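Local coordinates for beta-lactamase domain protein (Burkholderia ambifaria, PDB 5I0P) that probably acts as a zinc-dependent hydrolase of the metallo-beta-lactamase superfamily, holding two zinc ions in its active site, at residues M42-S47 with E76-H81; M311-I316 with F333-A338. All blocks are in the same frame, centred on the assembly; numbering follows the deposited sequence.

Contact 1 (M42-S47 with E76-H81); sequences MPLPFS and EAIRTH
Ile78 reaches out from its helix and sets CD1 among Met42, Pro43 and Leu44. Its CD1 lies 3.7 Å from Met42 CB and also touches Leu44 CD2. It sits against the carbonyl of Pro43 as well, with Ile78 CD1 only 3.3 Å from Pro43 O. With CD1 anti to CA (chi2 -169°), the longer branch extends toward the strand end, while CG2 is left to meet the sulfur and CE of Met42. Met42 turns at chi2, and its SD passes 3.7 Å from His81 CB. Relative to the imidazole, that sulfur lies at the edge, 5.2 Å from the ring centroid and 83° off the ring normal. Pro43 meets the same rim: Pro43 CD lies in the ring plane, 3.8 Å from His81 CD2. One face of the imidazole has Ala77 O 3.3 Å above its plane.

The helix 76-88 belongs to a beta-alpha-beta crossover between the neighbouring parallel strands 63-69 and 95-99, within the alpha-beta/beta-alpha fold of the superfamily. Here it packs against the end of strand 37-43, which belongs to the same sheet as those two strands.

Farther out, the backbone of Met42 is bonded to Ile51 on strand 50-60, whereas Ile73 and Leu110 touch Ile78. Ser75 OG is hydrogen-bonded to Ile78 N at the start of the helix, and His81 ND1 has a weak bond to Gln84 OE1. Beyond the strand, the Leu44 side chain stands about 4 Å from those of the zinc ligands Asp106 and His277, and about 6 Å from a bound zinc ion.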
ATOM      1  N   MET A  42      12.529  -2.631  -7.042  1.00 28.51           N
ATOM      2  CA  MET A  42      13.246  -3.554  -6.184  1.00 24.77           C
ATOM      3  C   MET A  42      12.640  -4.963  -6.242  1.00 30.18           C
ATOM      4  O   MET A  42      11.415  -5.124  -6.302  1.00 25.20           O
ATOM      5  CB  MET A  42      13.237  -3.060  -4.733  1.00 25.38           C
ATOM      6  CG  MET A  42      14.101  -1.771  -4.495  1.00 26.82           C
ATOM      7  SD  MET A  42      15.882  -2.086  -4.802  1.00 35.73           S
ATOM      8  CE  MET A  42      16.470  -0.538  -4.046  1.00 26.45           C
ATOM      9  N   PRO A  43      13.469  -5.999  -6.240  1.00 31.16           N
ATOM     10  CA  PRO A  43      12.934  -7.366  -6.194  1.00 31.19           C
ATOM     11  C   PRO A  43      12.362  -7.696  -4.828  1.00 34.62           C
ATOM     12  O   PRO A  43      12.873  -7.255  -3.797  1.00 38.19           O
ATOM     13  CB  PRO A  43      14.161  -8.229  -6.476  1.00 27.17           C
ATOM     14  CG  PRO A  43      15.297  -7.410  -5.889  1.00 36.60           C
ATOM     15  CD  PRO A  43      14.942  -5.980  -6.244  1.00 31.62           C
ATOM     16  N   LEU A  44      11.285  -8.471  -4.826  1.00 29.41           N
ATOM     17  CA  LEU A  44      10.751  -9.030  -3.598  1.00 28.58           C
ATOM     18  C   LEU A  44      10.699 -10.542  -3.759  1.00 32.17           C
ATOM     19  O   LEU A  44      10.532 -11.022  -4.877  1.00 34.36           O
ATOM     20  CB  LEU A  44       9.362  -8.465  -3.273  1.00 24.20           C
ATOM     21  CG  LEU A  44       9.382  -6.979  -2.889  1.00 28.34           C
ATOM     22  CD1 LEU A  44       8.006  -6.449  -2.770  1.00 20.75           C
ATOM     23  CD2 LEU A  44      10.173  -6.693  -1.584  1.00 26.08           C
ATOM     24  N   PRO A  45      10.916 -11.320  -2.675  1.00 34.47           N
ATOM     25  CA  PRO A  45      10.939 -12.788  -2.790  1.00 27.19           C
ATOM     26  C   PRO A  45       9.609 -13.470  -2.499  1.00 31.94           C
ATOM     27  O   PRO A  45       9.595 -14.545  -1.891  1.00 37.05           O
ATOM     28  CB  PRO A  45      11.980 -13.181  -1.739  1.00 28.28           C
ATOM     29  CG  PRO A  45      11.719 -12.128  -0.637  1.00 27.56           C
ATOM     30  CD  PRO A  45      11.325 -10.864  -1.337  1.00 34.74           C
ATOM     31  N   PHE A  46       8.500 -12.868  -2.920  1.00 34.36           N
ATOM     32  CA  PHE A  46       7.151 -13.370  -2.695  1.00 32.61           C
ATOM     33  C   PHE A  46       6.478 -13.469  -4.045  1.00 40.63           C
ATOM     34  O   PHE A  46       7.085 -13.164  -5.070  1.00 53.00           O
ATOM     35  CB  PHE A  46       6.316 -12.431  -1.820  1.00 38.49           C
ATOM     36  CG  PHE A  46       7.031 -11.925  -0.628  1.00 37.45           C
ATOM     37  CD1 PHE A  46       7.587 -12.800   0.293  1.00 40.65           C
ATOM     38  CD2 PHE A  46       7.199 -10.556  -0.461  1.00 35.08           C
ATOM     39  CE1 PHE A  46       8.269 -12.312   1.386  1.00 49.39           C
ATOM     40  CE2 PHE A  46       7.872 -10.051   0.621  1.00 34.45           C
ATOM     41  CZ  PHE A  46       8.414 -10.921   1.553  1.00 45.15           C
ATOM     42  N   SER A  47       5.197 -13.853  -4.039  1.00 46.32           N
ATOM     43  CA  SER A  47       4.409 -13.881  -5.273  1.00 50.14           C
ATOM     44  C   SER A  47       4.299 -12.490  -5.870  1.00 43.50           C
ATOM     45  O   SER A  47       4.238 -12.325  -7.096  1.00 42.80           O
ATOM     46  CB  SER A  47       3.027 -14.473  -5.017  1.00 54.63           C
ATOM     47  OG  SER A  47       2.946 -15.753  -5.628  1.00 64.24           O
ATOM     48  N   GLU A  76      19.251  -8.585   1.614  1.00 38.96           N
ATOM     49  CA  GLU A  76      20.571  -8.367   1.025  1.00 45.58           C
ATOM     50  C   GLU A  76      20.460  -7.806  -0.387  1.00 40.66           C
ATOM     51  O   GLU A  76      21.189  -6.875  -0.759  1.00 40.12           O
ATOM     52  CB  GLU A  76      21.368  -9.678   0.998  1.00 45.56           C
ATOM     53  N   ALA A  77      19.501  -8.302  -1.157  1.00 40.08           N
ATOM     54  CA  ALA A  77      19.367  -7.862  -2.540  1.00 37.85           C
ATOM     55  C   ALA A  77      18.993  -6.393  -2.602  1.00 35.86           C
ATOM     56  O   ALA A  77      19.678  -5.598  -3.255  1.00 35.67           O
ATOM     57  CB  ALA A  77      18.321  -8.720  -3.274  1.00 39.45           C
ATOM     58  N   ILE A  78      17.976  -5.988  -1.836  1.00 35.84           N
ATOM     59  CA  ILE A  78      17.533  -4.605  -1.926  1.00 36.61           C
ATOM     60  C   ILE A  78      18.599  -3.672  -1.360  1.00 36.87           C
ATOM     61  O   ILE A  78      18.929  -2.642  -1.968  1.00 30.88           O
ATOM     62  CB  ILE A  78      16.171  -4.436  -1.225  1.00 36.28           C
ATOM     63  CG1 ILE A  78      15.101  -5.227  -2.003  1.00 40.64           C
ATOM     64  CG2 ILE A  78      15.805  -2.967  -1.057  1.00 28.07           C
ATOM     65  CD1 ILE A  78      13.623  -4.970  -1.593  1.00 33.93           C
ATOM     66  N   ARG A  79      19.179  -4.032  -0.212  1.00 40.00           N
ATOM     67  CA  ARG A  79      20.207  -3.197   0.405  1.00 34.93           C
ATOM     68  C   ARG A  79      21.343  -2.939  -0.581  1.00 41.48           C
ATOM     69  O   ARG A  79      21.805  -1.799  -0.749  1.00 36.44           O
ATOM     70  CB  ARG A  79      20.713  -3.907   1.663  1.00 36.72           C
ATOM     71  CG  ARG A  79      20.670  -3.123   2.939  1.00 49.50           C
ATOM     72  CD  ARG A  79      20.230  -3.956   4.150  1.00 53.10           C
ATOM     73  NE  ARG A  79      20.919  -5.239   4.323  1.00 51.29           N
ATOM     74  CZ  ARG A  79      20.308  -6.347   4.756  1.00 51.37           C
ATOM     75  NH1 ARG A  79      18.989  -6.331   5.013  1.00 36.92           N
ATOM     76  NH2 ARG A  79      20.994  -7.477   4.913  1.00 50.82           N
ATOM     77  N   THR A  80      21.784  -4.009  -1.262  1.00 45.38           N
ATOM     78  CA  THR A  80      22.851  -3.925  -2.246  1.00 41.64           C
ATOM     79  C   THR A  80      22.472  -2.972  -3.369  1.00 43.27           C
ATOM     80  O   THR A  80      23.314  -2.191  -3.841  1.00 44.87           O
ATOM     81  CB  THR A  80      23.147  -5.324  -2.820  1.00 45.06           C
ATOM     82  OG1 THR A  80      23.564  -6.220  -1.779  1.00 41.14           O
ATOM     83  CG2 THR A  80      24.277  -5.255  -3.886  1.00 38.10           C
ATOM     84  N   HIS A  81      21.208  -3.033  -3.827  1.00 36.80           N
ATOM     85  CA  HIS A  81      20.769  -2.155  -4.908  1.00 37.03           C
ATOM     86  C   HIS A  81      20.670  -0.695  -4.446  1.00 38.92           C
ATOM     87  O   HIS A  81      20.996   0.228  -5.205  1.00 44.17           O
ATOM     88  CB  HIS A  81      19.438  -2.649  -5.476  1.00 30.94           C
ATOM     89  CG  HIS A  81      19.519  -3.983  -6.165  1.00 34.50           C
ATOM     90  ND1 HIS A  81      20.675  -4.454  -6.755  1.00 42.34           N
ATOM     91  CD2 HIS A  81      18.579  -4.939  -6.373  1.00 35.19           C
ATOM     92  CE1 HIS A  81      20.444  -5.642  -7.287  1.00 40.12           C
ATOM     93  NE2 HIS A  81      19.180  -5.957  -7.079  1.00 39.08           N
TER

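Contact 2 (M311-I316 with F333-A338)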
ATOM      1  N   MET A 311     -22.990 -19.347   5.976  1.00 37.77           N
ATOM      2  CA  MET A 311     -21.600 -19.581   5.608  1.00 32.18           C
ATOM      3  C   MET A 311     -20.642 -18.949   6.617  1.00 36.43           C
ATOM      4  O   MET A 311     -20.848 -17.811   7.068  1.00 31.75           O
ATOM      5  CB  MET A 311     -21.308 -19.000   4.210  1.00 30.95           C
ATOM      6  CG  MET A 311     -22.142 -19.575   3.067  1.00 32.76           C
ATOM      7  SD  MET A 311     -21.713 -21.297   2.848  1.00 48.36           S
ATOM      8  CE  MET A 311     -20.035 -21.083   2.220  1.00 37.96           C
ATOM      9  N   SER A 312     -19.559 -19.665   6.935  1.00 34.30           N
ATOM     10  CA  SER A 312     -18.479 -19.072   7.697  1.00 34.88           C
ATOM     11  C   SER A 312     -17.446 -18.473   6.733  1.00 47.04           C
ATOM     12  O   SER A 312     -17.448 -18.748   5.512  1.00 38.67           O
ATOM     13  CB  SER A 312     -17.822 -20.107   8.597  1.00 33.44           C
ATOM     14  OG  SER A 312     -16.955 -20.963   7.839  1.00 39.69           O
ATOM     15  N   ALA A 313     -16.535 -17.663   7.298  1.00 40.85           N
ATOM     16  CA  ALA A 313     -15.472 -17.118   6.466  1.00 42.95           C
ATOM     17  C   ALA A 313     -14.666 -18.233   5.801  1.00 42.46           C
ATOM     18  O   ALA A 313     -14.299 -18.110   4.630  1.00 45.57           O
ATOM     19  CB  ALA A 313     -14.565 -16.194   7.276  1.00 48.76           C
ATOM     20  N   ALA A 314     -14.364 -19.321   6.529  1.00 41.24           N
ATOM     21  CA  ALA A 314     -13.641 -20.437   5.907  1.00 46.62           C
ATOM     22  C   ALA A 314     -14.417 -21.021   4.743  1.00 47.70           C
ATOM     23  O   ALA A 314     -13.817 -21.415   3.736  1.00 52.64           O
ATOM     24  CB  ALA A 314     -13.350 -21.555   6.904  1.00 44.69           C
ATOM     25  N   GLY A 315     -15.751 -21.087   4.864  1.00 44.79           N
ATOM     26  CA  GLY A 315     -16.579 -21.584   3.768  1.00 42.89           C
ATOM     27  C   GLY A 315     -16.602 -20.680   2.547  1.00 43.58           C
ATOM     28  O   GLY A 315     -16.869 -21.143   1.428  1.00 45.12           O
ATOM     29  N   ILE A 316     -16.356 -19.382   2.740  1.00 38.30           N
ATOM     30  CA  ILE A 316     -16.372 -18.459   1.614  1.00 35.28           C
ATOM     31  C   ILE A 316     -15.066 -18.549   0.816  1.00 45.49           C
ATOM     32  O   ILE A 316     -15.033 -18.227  -0.376  1.00 53.30           O
ATOM     33  CB  ILE A 316     -16.675 -17.036   2.107  1.00 32.10           C
ATOM     34  CG1 ILE A 316     -18.139 -16.972   2.556  1.00 35.03           C
ATOM     35  CG2 ILE A 316     -16.400 -15.992   1.022  1.00 32.14           C
ATOM     36  CD1 ILE A 316     -19.115 -17.525   1.497  1.00 36.40           C
ATOM     37  N   PHE A 333      -4.472 -15.814   4.919  1.00 78.18           N
ATOM     38  CA  PHE A 333      -4.746 -14.483   4.389  1.00 70.16           C
ATOM     39  C   PHE A 333      -6.107 -14.443   3.716  1.00 66.89           C
ATOM     40  O   PHE A 333      -6.861 -13.472   3.869  1.00 63.98           O
ATOM     41  CB  PHE A 333      -3.648 -14.069   3.403  1.00 65.18           C
ATOM     42  N   ALA A 334      -6.461 -15.526   3.015  1.00 60.41           N
ATOM     43  CA  ALA A 334      -7.688 -15.541   2.235  1.00 56.56           C
ATOM     44  C   ALA A 334      -8.914 -15.443   3.129  1.00 52.99           C
ATOM     45  O   ALA A 334      -9.941 -14.910   2.704  1.00 41.09           O
ATOM     46  CB  ALA A 334      -7.748 -16.799   1.367  1.00 54.25           C
ATOM     47  N   LEU A 335      -8.837 -16.002   4.338  1.00 55.97           N
ATOM     48  CA  LEU A 335      -9.927 -15.886   5.297  1.00 50.30           C
ATOM     49  C   LEU A 335     -10.191 -14.422   5.637  1.00 48.25           C
ATOM     50  O   LEU A 335     -11.342 -13.961   5.612  1.00 36.83           O
ATOM     51  CB  LEU A 335      -9.563 -16.686   6.544  1.00 54.11           C
ATOM     52  CG  LEU A 335     -10.466 -16.686   7.769  1.00 52.51           C
ATOM     53  CD1 LEU A 335     -11.365 -17.884   7.677  1.00 49.82           C
ATOM     54  CD2 LEU A 335      -9.601 -16.726   9.039  1.00 56.63           C
ATOM     55  N   GLY A 336      -9.120 -13.657   5.861  1.00 42.90           N
ATOM     56  CA  GLY A 336      -9.278 -12.243   6.123  1.00 46.38           C
ATOM     57  C   GLY A 336      -9.948 -11.512   4.978  1.00 49.14           C
ATOM     58  O   GLY A 336     -10.730 -10.579   5.198  1.00 49.61           O
ATOM     59  N   GLU A 337      -9.637 -11.904   3.741  1.00 43.48           N
ATOM     60  CA  GLU A 337     -10.304 -11.264   2.616  1.00 45.24           C
ATOM     61  C   GLU A 337     -11.773 -11.683   2.558  1.00 39.42           C
ATOM     62  O   GLU A 337     -12.652 -10.870   2.237  1.00 37.66           O
ATOM     63  CB  GLU A 337      -9.561 -11.587   1.316  1.00 55.21           C
ATOM     64  CG  GLU A 337     -10.013 -10.786   0.083  1.00 67.66           C
ATOM     65  CD  GLU A 337      -9.088  -9.610  -0.263  1.00 84.89           C
ATOM     66  OE1 GLU A 337      -9.585  -8.460  -0.283  1.00 91.84           O
ATOM     67  OE2 GLU A 337      -7.875  -9.826  -0.517  1.00 86.07           O
ATOM     68  N   ALA A 338     -12.062 -12.958   2.844  1.00 36.09           N
ATOM     69  CA  ALA A 338     -13.458 -13.391   2.889  1.00 35.52           C
ATOM     70  C   ALA A 338     -14.217 -12.655   3.995  1.00 37.05           C
ATOM     71  O   ALA A 338     -15.340 -12.189   3.781  1.00 44.61           O
ATOM     72  CB  ALA A 338     -13.532 -14.911   3.054  1.00 33.40           C
TER
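Ala338, which packs its methyl against Ala313 and Ile316, is held in its helix by the bond from Ala338 N to Ala334 O, 2.9 Å long. That methyl lies 3.6 Å from the carbonyl oxygen of Ala313, measured from Ala338 CB to Ala313 O, and 3.7 Å from Ile316 CG2. One turn back, Leu335 carries CG anti to the backbone N (chi1 176°) and sends CD1 across to the first turn of helix 313-320. There Leu335 CD1 touches Ala313 CB at 3.6 Å and comes within 3.5 Å of Ala314 N. The Ser312 hydroxyl caps this turn from the N-cap position, Ser312 OG accepting from Gly315 N at 3.2 Å with an N-H...acceptor angle of 157°.

Helix 313-320 begins just after helix 284-308, which Ile316 touches at Val302 and Ala305. Leu342, farther along helix 333-347, meets both Ala313 and Ile316, extending the apolar seam. The two helices belong to the metallo-beta-lactamase-like C-terminal domain. Between the segments the joint is apolar, and the small alanine side chains let the backbones come close, Ala313 CA to Ala338 CA being 5.5 Å.

Contact 1 comes first along the chain and is complete before contact 2 begins. Their centres are 31 Å apart and their nearest atoms about 11 Å, so the two never touch. Contact 1 sets helix 76-88 against the first, seven-stranded sheet; contact 2 joins helices 313-320 and 333-347. The long helix 284-308 leads the chain from the strands of the second sheet to that helical region. A backbone hydrogen bond between Gly336 and Val244 also ties helix 333-347 back to the loop after strand 227-231. Contact 1 thus lies by the two-zinc site, and contact 2 in the C-terminal region, away from the annotated sites, which that bond links back to the rest of the chain.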